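PDB 2IN5: uncharacterized lipoprotein GfcB from Escherichia coli K12, which is of unknown function but is a membrane lipoprotein that, from its family, probably takes part in group 4 capsule polysaccharide production or export. Local coordinates for residues Asn84-Asp95 against Trp109-Asp118; Thr125-Glu136 against Cys147-Thr157. All coordinates share one frame; numbering follows the deposited sequence.

Contact 1 of 2, residues Asn84-Asp95 against Trp109-Asp118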
loop_
_atom_site.group_PDB
_atom_site.type_symbol
_atom_site.label_atom_id
_atom_site.label_comp_id
_atom_site.label_asym_id
_atom_site.label_seq_id
_atom_site.Cartn_x
_atom_site.Cartn_y
_atom_site.Cartn_z
ATOM N N ASN A 84 -16.564 -12.461 1.336
ATOM C CA ASN A 84 -17.191 -11.387 2.089
ATOM C C ASN A 84 -16.073 -10.516 2.629
ATOM O O ASN A 84 -15.068 -11.031 3.122
ATOM C CB ASN A 84 -18.029 -11.953 3.232
ATOM C CG ASN A 84 -19.161 -12.823 2.738
ATOM O OD1 ASN A 84 -19.721 -12.575 1.673
ATOM N ND2 ASN A 84 -19.516 -13.836 3.514
ATOM N N ASN A 85 -16.256 -9.202 2.546
ATOM C CA ASN A 85 -15.227 -8.263 2.973
ATOM C C ASN A 85 -15.615 -7.265 4.050
ATOM O O ASN A 85 -16.755 -6.820 4.121
ATOM C CB ASN A 85 -14.732 -7.471 1.763
ATOM C CG ASN A 85 -14.083 -8.344 0.714
ATOM O OD1 ASN A 85 -13.053 -8.954 0.957
ATOM N ND2 ASN A 85 -14.686 -8.400 -0.469
ATOM N N LEU A 86 -14.656 -6.916 4.896
ATOM C CA LEU A 86 -14.904 -5.912 5.914
ATOM C C LEU A 86 -14.568 -4.645 5.133
ATOM O O LEU A 86 -13.478 -4.531 4.571
ATOM C CB LEU A 86 -13.960 -6.114 7.106
ATOM C CG LEU A 86 -13.892 -5.007 8.167
ATOM C CD1 LEU A 86 -15.237 -4.782 8.838
ATOM C CD2 LEU A 86 -12.844 -5.404 9.187
ATOM N N LEU A 87 -15.495 -3.701 5.077
ATOM C CA LEU A 87 -15.252 -2.501 4.293
ATOM C C LEU A 87 -14.749 -1.308 5.075
ATOM O O LEU A 87 -14.009 -0.478 4.549
ATOM C CB LEU A 87 -16.519 -2.106 3.521
ATOM C CG LEU A 87 -17.035 -3.121 2.497
ATOM C CD1 LEU A 87 -18.247 -2.552 1.774
ATOM C CD2 LEU A 87 -15.925 -3.456 1.499
ATOM N N GLU A 88 -15.150 -1.202 6.328
ATOM C CA GLU A 88 -14.699 -0.074 7.105
ATOM C C GLU A 88 -14.914 -0.297 8.569
ATOM O O GLU A 88 -15.783 -1.062 8.975
ATOM C CB GLU A 88 -15.432 1.217 6.702
ATOM C CG GLU A 88 -14.817 2.454 7.362
ATOM C CD GLU A 88 -15.645 3.754 7.268
ATOM O OE1 GLU A 88 -15.037 4.828 7.483
ATOM O OE2 GLU A 88 -16.872 3.725 7.011
ATOM N N VAL A 89 -14.078 0.365 9.356
ATOM C CA VAL A 89 -14.182 0.339 10.799
ATOM C C VAL A 89 -13.909 1.791 11.160
ATOM O O VAL A 89 -12.933 2.374 10.700
ATOM C CB VAL A 89 -13.125 -0.563 11.466
ATOM C CG1 VAL A 89 -13.329 -0.533 12.982
ATOM C CG2 VAL A 89 -13.238 -1.988 10.952
ATOM N N THR A 90 -14.789 2.389 11.946
ATOM C CA THR A 90 -14.590 3.780 12.332
ATOM C C THR A 90 -13.927 3.870 13.698
ATOM O O THR A 90 -13.767 2.859 14.394
ATOM C CB THR A 90 -15.929 4.561 12.418
ATOM O OG1 THR A 90 -16.708 4.044 13.502
ATOM C CG2 THR A 90 -16.717 4.434 11.123
ATOM N N ASN A 91 -13.545 5.091 14.067
ATOM C CA ASN A 91 -12.944 5.374 15.370
ATOM C C ASN A 91 -11.918 4.297 15.741
ATOM O O ASN A 91 -11.852 3.843 16.888
ATOM C CB ASN A 91 -14.073 5.450 16.406
ATOM C CG ASN A 91 -13.623 6.000 17.751
ATOM O OD1 ASN A 91 -12.884 6.991 17.827
ATOM N ND2 ASN A 91 -14.095 5.379 18.823
ATOM N N SER A 92 -11.120 3.898 14.756
ATOM C CA SER A 92 -10.110 2.861 14.961
ATOM C C SER A 92 -8.899 3.391 15.723
ATOM O O SER A 92 -8.076 2.621 16.223
ATOM C CB SER A 92 -9.672 2.276 13.616
ATOM O OG SER A 92 -9.069 3.261 12.807
ATOM N N GLY A 93 -8.804 4.715 15.817
ATOM C CA GLY A 93 -7.699 5.325 16.522
ATOM C C GLY A 93 -7.883 5.208 18.024
ATOM O O GLY A 93 -6.955 5.471 18.787
ATOM N N GLN A 94 -9.079 4.810 18.448
ATOM C CA GLN A 94 -9.398 4.670 19.868
ATOM C C GLN A 94 -9.402 3.203 20.301
ATOM O O GLN A 94 -9.862 2.864 21.391
ATOM C CB GLN A 94 -10.774 5.284 20.150
ATOM C CG GLN A 94 -10.820 6.248 21.334
ATOM C CD GLN A 94 -9.692 7.268 21.297
ATOM O OE1 GLN A 94 -9.385 7.841 20.244
ATOM N NE2 GLN A 94 -9.069 7.505 22.452
ATOM N N ASP A 95 -8.908 2.323 19.442
ATOM C CA ASP A 95 -8.870 0.911 19.787
ATOM C C ASP A 95 -7.750 0.675 20.795
ATOM O O ASP A 95 -6.607 1.057 20.567
ATOM C CB ASP A 95 -8.666 0.070 18.526
ATOM C CG ASP A 95 -8.443 -1.402 18.827
ATOM O OD1 ASP A 95 -8.967 -1.912 19.846
ATOM O OD2 ASP A 95 -7.748 -2.051 18.019
ATOM N N TRP A 109 -14.491 0.523 24.024
ATOM C CA TRP A 109 -14.306 1.092 22.695
ATOM C C TRP A 109 -15.601 1.006 21.924
ATOM O O TRP A 109 -16.293 -0.008 21.952
ATOM C CB TRP A 109 -13.200 0.354 21.941
ATOM C CG TRP A 109 -12.987 0.838 20.533
ATOM C CD1 TRP A 109 -13.051 2.124 20.091
ATOM C CD2 TRP A 109 -12.611 0.046 19.403
ATOM N NE1 TRP A 109 -12.732 2.185 18.756
ATOM C CE2 TRP A 109 -12.454 0.921 18.309
ATOM C CE3 TRP A 109 -12.385 -1.321 19.211
ATOM C CZ2 TRP A 109 -12.078 0.476 17.037
ATOM C CZ3 TRP A 109 -12.010 -1.766 17.945
ATOM C CH2 TRP A 109 -11.861 -0.866 16.875
ATOM N N THR A 110 -15.930 2.092 21.242
ATOM C CA THR A 110 -17.150 2.153 20.463
ATOM C C THR A 110 -16.818 2.548 19.034
ATOM O O THR A 110 -16.056 3.483 18.792
ATOM C CB THR A 110 -18.152 3.160 21.091
ATOM O OG1 THR A 110 -18.735 2.576 22.264
ATOM C CG2 THR A 110 -19.263 3.515 20.109
ATOM N N ARG A 111 -17.373 1.808 18.084
ATOM C CA ARG A 111 -17.127 2.093 16.681
ATOM C C ARG A 111 -18.202 1.450 15.826
ATOM O O ARG A 111 -19.019 0.663 16.316
ATOM C CB ARG A 111 -15.748 1.564 16.263
ATOM C CG ARG A 111 -15.622 0.045 16.191
ATOM C CD ARG A 111 -15.840 -0.601 17.543
ATOM N NE ARG A 111 -15.357 -1.974 17.557
ATOM C CZ ARG A 111 -15.304 -2.738 18.643
ATOM N NH1 ARG A 111 -15.703 -2.268 19.818
ATOM N NH2 ARG A 111 -14.844 -3.976 18.554
ATOM N N ASP A 112 -18.222 1.803 14.550
ATOM C CA ASP A 112 -19.189 1.213 13.641
ATOM C C ASP A 112 -18.385 0.432 12.599
ATOM O O ASP A 112 -17.232 0.760 12.330
ATOM C CB ASP A 112 -20.032 2.302 12.950
ATOM C CG ASP A 112 -20.865 3.128 13.929
ATOM O OD1 ASP A 112 -21.665 2.549 14.701
ATOM O OD2 ASP A 112 -20.723 4.371 13.913
ATOM N N ILE A 113 -18.975 -0.617 12.039
ATOM C CA ILE A 113 -18.290 -1.387 11.006
ATOM C C ILE A 113 -19.214 -1.500 9.807
ATOM O O ILE A 113 -20.437 -1.411 9.937
ATOM C CB ILE A 113 -17.889 -2.840 11.477
ATOM C CG1 ILE A 113 -19.118 -3.619 11.932
ATOM C CG2 ILE A 113 -16.888 -2.777 12.636
ATOM C CD1 ILE A 113 -18.806 -5.045 12.259
ATOM N N LEU A 114 -18.610 -1.691 8.639
ATOM C CA LEU A 114 -19.341 -1.836 7.391
ATOM C C LEU A 114 -18.770 -3.045 6.683
ATOM O O LEU A 114 -17.583 -3.071 6.383
ATOM C CB LEU A 114 -19.135 -0.601 6.512
ATOM C CG LEU A 114 -19.803 -0.593 5.129
ATOM C CD1 LEU A 114 -21.310 -0.707 5.256
ATOM C CD2 LEU A 114 -19.414 0.670 4.411
ATOM N N TRP A 115 -19.592 -4.047 6.409
ATOM C CA TRP A 115 -19.073 -5.223 5.726
ATOM C C TRP A 115 -20.070 -5.766 4.694
ATOM O O TRP A 115 -21.272 -5.527 4.797
ATOM C CB TRP A 115 -18.717 -6.286 6.768
ATOM C CG TRP A 115 -19.869 -7.079 7.296
ATOM C CD1 TRP A 115 -20.245 -8.327 6.896
ATOM C CD2 TRP A 115 -20.798 -6.688 8.318
ATOM N NE1 TRP A 115 -21.350 -8.742 7.603
ATOM C CE2 TRP A 115 -21.709 -7.758 8.484
ATOM C CE3 TRP A 115 -20.947 -5.541 9.111
ATOM C CZ2 TRP A 115 -22.750 -7.718 9.404
ATOM C CZ3 TRP A 115 -21.983 -5.496 10.027
ATOM C CH2 TRP A 115 -22.875 -6.581 10.167
ATOM N N SER A 116 -19.575 -6.474 3.687
ATOM C CA SER A 116 -20.467 -7.032 2.682
ATOM C C SER A 116 -20.742 -8.500 2.979
ATOM O O SER A 116 -19.862 -9.234 3.416
ATOM C CB SER A 116 -19.874 -6.882 1.282
ATOM O OG SER A 116 -18.714 -7.660 1.104
ATOM N N GLU A 117 -21.979 -8.918 2.746
ATOM C CA GLU A 117 -22.389 -10.291 2.985
ATOM C C GLU A 117 -23.269 -10.722 1.808
ATOM O O GLU A 117 -24.417 -10.291 1.688
ATOM C CB GLU A 117 -23.159 -10.361 4.307
ATOM C CG GLU A 117 -23.346 -11.757 4.875
ATOM C CD GLU A 117 -23.600 -11.734 6.371
ATOM O OE1 GLU A 117 -23.834 -12.812 6.962
ATOM O OE2 GLU A 117 -23.555 -10.632 6.960
ATOM N N ASP A 118 -22.713 -11.569 0.943
ATOM C CA ASP A 118 -23.412 -12.044 -0.252
ATOM C C ASP A 118 -23.663 -10.841 -1.154
ATOM O O ASP A 118 -24.746 -10.677 -1.716
ATOM C CB ASP A 118 -24.740 -12.717 0.119
ATOM C CG ASP A 118 -24.543 -14.021 0.883
ATOM O OD1 ASP A 118 -25.537 -14.562 1.408
ATOM O OD2 ASP A 118 -23.397 -14.509 0.956
HETATM O O HOH W 1 -19.915 -10.360 -0.160
HETATM O O HOH W 2 -17.152 -6.571 -1.064
#
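Trp109 lies against the loop that follows strand 86-89, with a partner at its edge and on both faces. Its NE1 donates to Asn91 O at 2.6 Å, close to the ring plane. Asp95 CB sits over one face, a CH-pi contact 3.6 Å from the centroid of the Trp109 six-membered ring, and Arg111 CD covers the opposite face, its guanidinium lying over CE3. Were Trp109 replaced by an alanine, Asn91 O would probably lose its indole donor and a gap would be likely to open between Asp95 and Arg111. The carbonyl of Thr110 is met nearly end-on by Asn91 ND2 (2.7 Å), so the Asn91 side chain and carbonyl grip successive residues of the strand. Arg111 CG runs beside Val89 CG1, while its NH1 is hydrogen-bonded to Ser128 OG of strand 120-140. At Asp112 the backbone N gives a 2.9 Å bond to Thr90 OG1, a hydroxyl placed between backbone N and carbonyl carbon (chi1 67°), and Asp112 O takes Thr90 N in return. Ile113 CG2 and Val89 CG2 lie side by side. Leu114 O accepts from both Leu87 N and Glu88 N, a classic beta bulge, and Leu114 CG packs on Leu87 CB at 4.0 Å. Trp115 CB rests against Leu86. Ser116 OG receives Asn85 N at 3.2 Å, and Asp118 N reaches Asn84 OD1 from above its carbonyl plane. Strand 86-89 thus pairs antiparallel with strand 108-117, whose other side bonds to strand 120-140; Asp95 and Leu86 extend the contact to strand 75-80, through a salt bridge to Arg75 and bonding to Thr79.

Contact 2 of 2, residues Thr125-Glu136 against Cys147-Thr157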
loop_
_atom_site.group_PDB
_atom_site.type_symbol
_atom_site.label_atom_id
_atom_site.label_comp_id
_atom_site.label_asym_id
_atom_site.label_seq_id
_atom_site.Cartn_x
_atom_site.Cartn_y
_atom_site.Cartn_z
ATOM N N THR A 125 -23.347 -0.853 15.055
ATOM C CA THR A 125 -22.600 -0.106 16.049
ATOM C C THR A 125 -22.140 -1.057 17.138
ATOM O O THR A 125 -22.954 -1.656 17.846
ATOM C CB THR A 125 -23.443 1.017 16.655
ATOM O OG1 THR A 125 -23.842 1.913 15.613
ATOM C CG2 THR A 125 -22.631 1.796 17.691
ATOM N N LEU A 126 -20.823 -1.197 17.254
ATOM C CA LEU A 126 -20.233 -2.098 18.229
ATOM C C LEU A 126 -19.599 -1.404 19.413
ATOM O O LEU A 126 -18.880 -0.409 19.279
ATOM C CB LEU A 126 -19.170 -2.977 17.570
ATOM C CG LEU A 126 -19.575 -4.047 16.558
ATOM C CD1 LEU A 126 -20.153 -3.408 15.313
ATOM C CD2 LEU A 126 -18.347 -4.864 16.201
ATOM N N SER A 127 -19.870 -1.960 20.582
ATOM C CA SER A 127 -19.315 -1.452 21.820
ATOM C C SER A 127 -18.770 -2.659 22.571
ATOM O O SER A 127 -19.463 -3.663 22.734
ATOM C CB SER A 127 -20.399 -0.742 22.634
ATOM O OG SER A 127 -21.541 -1.566 22.780
ATOM N N SER A 128 -17.524 -2.566 23.014
ATOM C CA SER A 128 -16.896 -3.673 23.731
ATOM C C SER A 128 -16.076 -3.228 24.930
ATOM O O SER A 128 -15.736 -2.053 25.075
ATOM C CB SER A 128 -15.977 -4.457 22.794
ATOM O OG SER A 128 -14.883 -3.653 22.381
ATOM N N THR A 129 -15.756 -4.195 25.783
ATOM C CA THR A 129 -14.950 -3.948 26.967
ATOM C C THR A 129 -13.905 -5.053 27.067
ATOM O O THR A 129 -14.206 -6.231 26.858
ATOM C CB THR A 129 -15.813 -3.934 28.258
ATOM O OG1 THR A 129 -16.312 -5.250 28.520
ATOM C CG2 THR A 129 -16.984 -2.978 28.104
ATOM N N PHE A 130 -12.670 -4.674 27.367
ATOM C CA PHE A 130 -11.599 -5.651 27.487
ATOM C C PHE A 130 -11.536 -6.240 28.888
ATOM O O PHE A 130 -11.640 -5.518 29.876
ATOM C CB PHE A 130 -10.257 -5.012 27.136
ATOM C CG PHE A 130 -10.004 -4.899 25.658
ATOM C CD1 PHE A 130 -8.768 -5.244 25.135
ATOM C CD2 PHE A 130 -10.991 -4.444 24.790
ATOM C CE1 PHE A 130 -8.511 -5.142 23.772
ATOM C CE2 PHE A 130 -10.745 -4.338 23.425
ATOM C CZ PHE A 130 -9.498 -4.690 22.917
ATOM N N SER A 131 -11.370 -7.554 28.969
ATOM C CA SER A 131 -11.300 -8.224 30.259
ATOM C C SER A 131 -10.040 -9.104 30.296
ATOM O O SER A 131 -9.863 -9.992 29.451
ATOM C CB SER A 131 -12.580 -9.052 30.472
ATOM O OG SER A 131 -12.739 -9.480 31.819
ATOM N N PHE A 132 -9.157 -8.828 31.260
ATOM C CA PHE A 132 -7.906 -9.576 31.410
ATOM C C PHE A 132 -8.225 -11.004 31.819
ATOM O O PHE A 132 -8.796 -11.249 32.883
ATOM C CB PHE A 132 -6.998 -8.916 32.454
ATOM C CG PHE A 132 -5.634 -9.544 32.550
ATOM C CD1 PHE A 132 -4.762 -9.516 31.463
ATOM C CD2 PHE A 132 -5.236 -10.208 33.708
ATOM C CE1 PHE A 132 -3.517 -10.147 31.526
ATOM C CE2 PHE A 132 -3.994 -10.841 33.781
ATOM C CZ PHE A 132 -3.133 -10.811 32.688
ATOM N N ALA A 133 -7.860 -11.941 30.952
ATOM C CA ALA A 133 -8.125 -13.354 31.177
ATOM C C ALA A 133 -6.919 -14.079 31.761
ATOM O O ALA A 133 -6.976 -15.279 32.034
ATOM C CB ALA A 133 -8.553 -14.003 29.869
ATOM N N GLY A 134 -5.824 -13.350 31.940
ATOM C CA GLY A 134 -4.641 -13.952 32.519
ATOM C C GLY A 134 -3.435 -14.160 31.622
ATOM O O GLY A 134 -3.327 -13.626 30.519
ATOM N N LEU A 135 -2.509 -14.960 32.125
ATOM C CA LEU A 135 -1.291 -15.271 31.412
ATOM C C LEU A 135 -1.466 -16.569 30.634
ATOM O O LEU A 135 -2.270 -17.428 31.001
ATOM C CB LEU A 135 -0.150 -15.400 32.418
ATOM C CG LEU A 135 1.098 -16.183 32.019
ATOM C CD1 LEU A 135 1.947 -15.396 31.040
ATOM C CD2 LEU A 135 1.885 -16.494 33.272
ATOM N N GLU A 136 -0.736 -16.682 29.533
ATOM C CA GLU A 136 -0.765 -17.878 28.712
ATOM C C GLU A 136 0.444 -17.905 27.807
ATOM O O GLU A 136 0.850 -16.879 27.266
ATOM C CB GLU A 136 -2.018 -17.956 27.843
ATOM C CG GLU A 136 -2.285 -19.402 27.428
ATOM C CD GLU A 136 -3.288 -19.569 26.299
ATOM O OE1 GLU A 136 -4.327 -18.860 26.282
ATOM O OE2 GLU A 136 -3.041 -20.444 25.434
ATOM N N CYS A 147 2.129 -14.419 26.838
ATOM C CA CYS A 147 1.127 -13.459 26.404
ATOM C C CYS A 147 0.153 -13.086 27.482
ATOM O O CYS A 147 -0.181 -13.908 28.326
ATOM C CB CYS A 147 0.272 -14.028 25.261
ATOM S SG CYS A 147 1.141 -14.613 23.804
ATOM N N ASN A 148 -0.310 -11.841 27.440
ATOM C CA ASN A 148 -1.349 -11.405 28.354
ATOM C C ASN A 148 -2.580 -11.738 27.521
ATOM O O ASN A 148 -2.685 -11.313 26.372
ATOM C CB ASN A 148 -1.324 -9.893 28.593
ATOM C CG ASN A 148 -0.112 -9.440 29.375
ATOM O OD1 ASN A 148 0.356 -10.131 30.283
ATOM N ND2 ASN A 148 0.394 -8.260 29.038
ATOM N N VAL A 149 -3.501 -12.507 28.082
ATOM C CA VAL A 149 -4.701 -12.873 27.352
ATOM C C VAL A 149 -5.814 -11.872 27.622
ATOM O O VAL A 149 -6.273 -11.733 28.751
ATOM C CB VAL A 149 -5.198 -14.279 27.745
ATOM C CG1 VAL A 149 -6.447 -14.622 26.952
ATOM C CG2 VAL A 149 -4.105 -15.308 27.495
ATOM N N TRP A 150 -6.242 -11.167 26.580
ATOM C CA TRP A 150 -7.311 -10.191 26.717
ATOM C C TRP A 150 -8.580 -10.675 26.029
ATOM O O TRP A 150 -8.556 -11.045 24.862
ATOM C CB TRP A 150 -6.882 -8.867 26.109
ATOM C CG TRP A 150 -5.938 -8.090 26.955
ATOM C CD1 TRP A 150 -4.597 -7.917 26.757
ATOM C CD2 TRP A 150 -6.275 -7.326 28.110
ATOM N NE1 TRP A 150 -4.078 -7.083 27.717
ATOM C CE2 TRP A 150 -5.088 -6.704 28.561
ATOM C CE3 TRP A 150 -7.469 -7.105 28.809
ATOM C CZ2 TRP A 150 -5.063 -5.870 29.678
ATOM C CZ3 TRP A 150 -7.442 -6.280 29.919
ATOM C CH2 TRP A 150 -6.242 -5.668 30.344
ATOM N N GLN A 151 -9.681 -10.673 26.771
ATOM C CA GLN A 151 -10.979 -11.088 26.256
ATOM C C GLN A 151 -11.857 -9.863 26.030
ATOM O O GLN A 151 -12.247 -9.199 26.989
ATOM C CB GLN A 151 -11.672 -11.998 27.258
ATOM C CG GLN A 151 -10.929 -13.281 27.508
ATOM C CD GLN A 151 -11.355 -14.375 26.568
ATOM O OE1 GLN A 151 -11.667 -14.121 25.404
ATOM N NE2 GLN A 151 -11.356 -15.612 27.062
ATOM N N GLU A 152 -12.173 -9.575 24.770
ATOM C CA GLU A 152 -13.010 -8.436 24.417
ATOM C C GLU A 152 -14.473 -8.843 24.273
ATOM O O GLU A 152 -14.843 -9.574 23.343
ATOM C CB GLU A 152 -12.519 -7.809 23.108
ATOM C CG GLU A 152 -13.417 -6.711 22.545
ATOM C CD GLU A 152 -12.914 -6.157 21.214
ATOM O OE1 GLU A 152 -12.719 -6.955 20.268
ATOM O OE2 GLU A 152 -12.718 -4.921 21.100
ATOM N N GLU A 153 -15.300 -8.380 25.203
ATOM C CA GLU A 153 -16.733 -8.669 25.165
ATOM C C GLU A 153 -17.391 -7.615 24.276
ATOM O O GLU A 153 -17.448 -6.436 24.628
ATOM C CB GLU A 153 -17.328 -8.623 26.582
ATOM C CG GLU A 153 -16.740 -9.668 27.541
ATOM C CD GLU A 153 -16.824 -11.095 26.988
ATOM O OE1 GLU A 153 -17.940 -11.525 26.597
ATOM O OE2 GLU A 153 -15.776 -11.788 26.950
ATOM N N VAL A 154 -17.879 -8.037 23.117
ATOM C CA VAL A 154 -18.498 -7.093 22.198
ATOM C C VAL A 154 -20.007 -7.270 22.109
ATOM O O VAL A 154 -20.527 -8.385 22.189
ATOM C CB VAL A 154 -17.908 -7.219 20.759
ATOM C CG1 VAL A 154 -18.350 -6.043 19.915
ATOM C CG2 VAL A 154 -16.391 -7.295 20.810
ATOM N N THR A 155 -20.709 -6.153 21.979
ATOM C CA THR A 155 -22.157 -6.179 21.826
ATOM C C THR A 155 -22.500 -5.200 20.707
ATOM O O THR A 155 -21.960 -4.090 20.650
ATOM C CB THR A 155 -22.924 -5.774 23.136
ATOM O OG1 THR A 155 -22.573 -4.439 23.517
ATOM C CG2 THR A 155 -22.598 -6.732 24.281
ATOM N N SER A 156 -23.357 -5.637 19.790
ATOM C CA SER A 156 -23.798 -4.785 18.689
ATOM C C SER A 156 -25.300 -4.645 18.832
ATOM O O SER A 156 -25.933 -5.361 19.607
ATOM C CB SER A 156 -23.454 -5.397 17.325
ATOM O OG SER A 156 -23.986 -6.701 17.195
ATOM N N THR A 157 -25.874 -3.733 18.069
ATOM C CA THR A 157 -27.296 -3.499 18.160
ATOM C C THR A 157 -27.961 -3.566 16.789
ATOM O O THR A 157 -27.289 -3.480 15.757
ATOM C CB THR A 157 -27.533 -2.127 18.787
ATOM O OG1 THR A 157 -28.927 -1.947 19.056
ATOM C CG2 THR A 157 -27.043 -1.053 17.846
HETATM O O HOH W 3 -26.297 -1.112 14.899
#
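Phe132 and Trp150 meet in a T-shaped stack, the phenylalanine edge toward the indole face, with centroids 5.3 Å apart and planes at 67°. The strand pairing sets Phe132 CB over the six-membered ring of Trp150, a CH-pi contact 4.1 Å from its centroid; with CG anti to the backbone N (chi1 -174°), the Phe132 ring swings so that CE1 meets Asn148 CB. Phe130 CB touches Trp150 CE3 at 3.9 Å, the two side chains crossing at about a right angle. Farther along the same face, Leu126 CD2 packs on Val154 CG1, and Val154 CG2 presses unusually closely on Ser128 CB. On the opposite face Val149 CG1 is met by Ala133 CB, and Val149 CG2 lies 3.4 Å from Glu136 CB.

Glu152 brings charge beside this apolar row: CB lies over the Phe130 ring face, and OE2 accepts from Ser128 OG at 2.8 Å, from above the carboxylate plane. OE1 is paired with Arg75 and Asn165, so both carboxylate oxygens are held. Toward Thr125 and Thr157, Ser127 OG and Thr155 OG1 form a weak hydroxyl bond, and water 3 links Thr125 N to Thr157 O.

These antiparallel segments belong to the hairpin of strands 120-140 and 143-156. Strand 108-117 flanks the 125-136 side through backbone bonds at Leu126 and Ser128, while strand 161-170 borders the other side, where Asn148 is backbone-bonded to Val169 and Gln151 OE1 to Thr166 OG1.

Contact 1 closes in the chain before contact 2 opens, and their centres are about 17 Å apart. Strands 108-117 and 120-140, consecutive in sequence and neighbours in the sheet, join them: Arg111 O of contact 1 lies 2.8 Å from Leu126 N of contact 2, a probable backbone hydrogen bond. Packing continues across the seam, with Ile113 CG1 3.5 Å from Leu126 CD1. Two arginines, Arg75 and Arg111, serve both contacts; the reach of Arg111 NH2 toward Glu152 OE2 is no more than a long, weak ion pair.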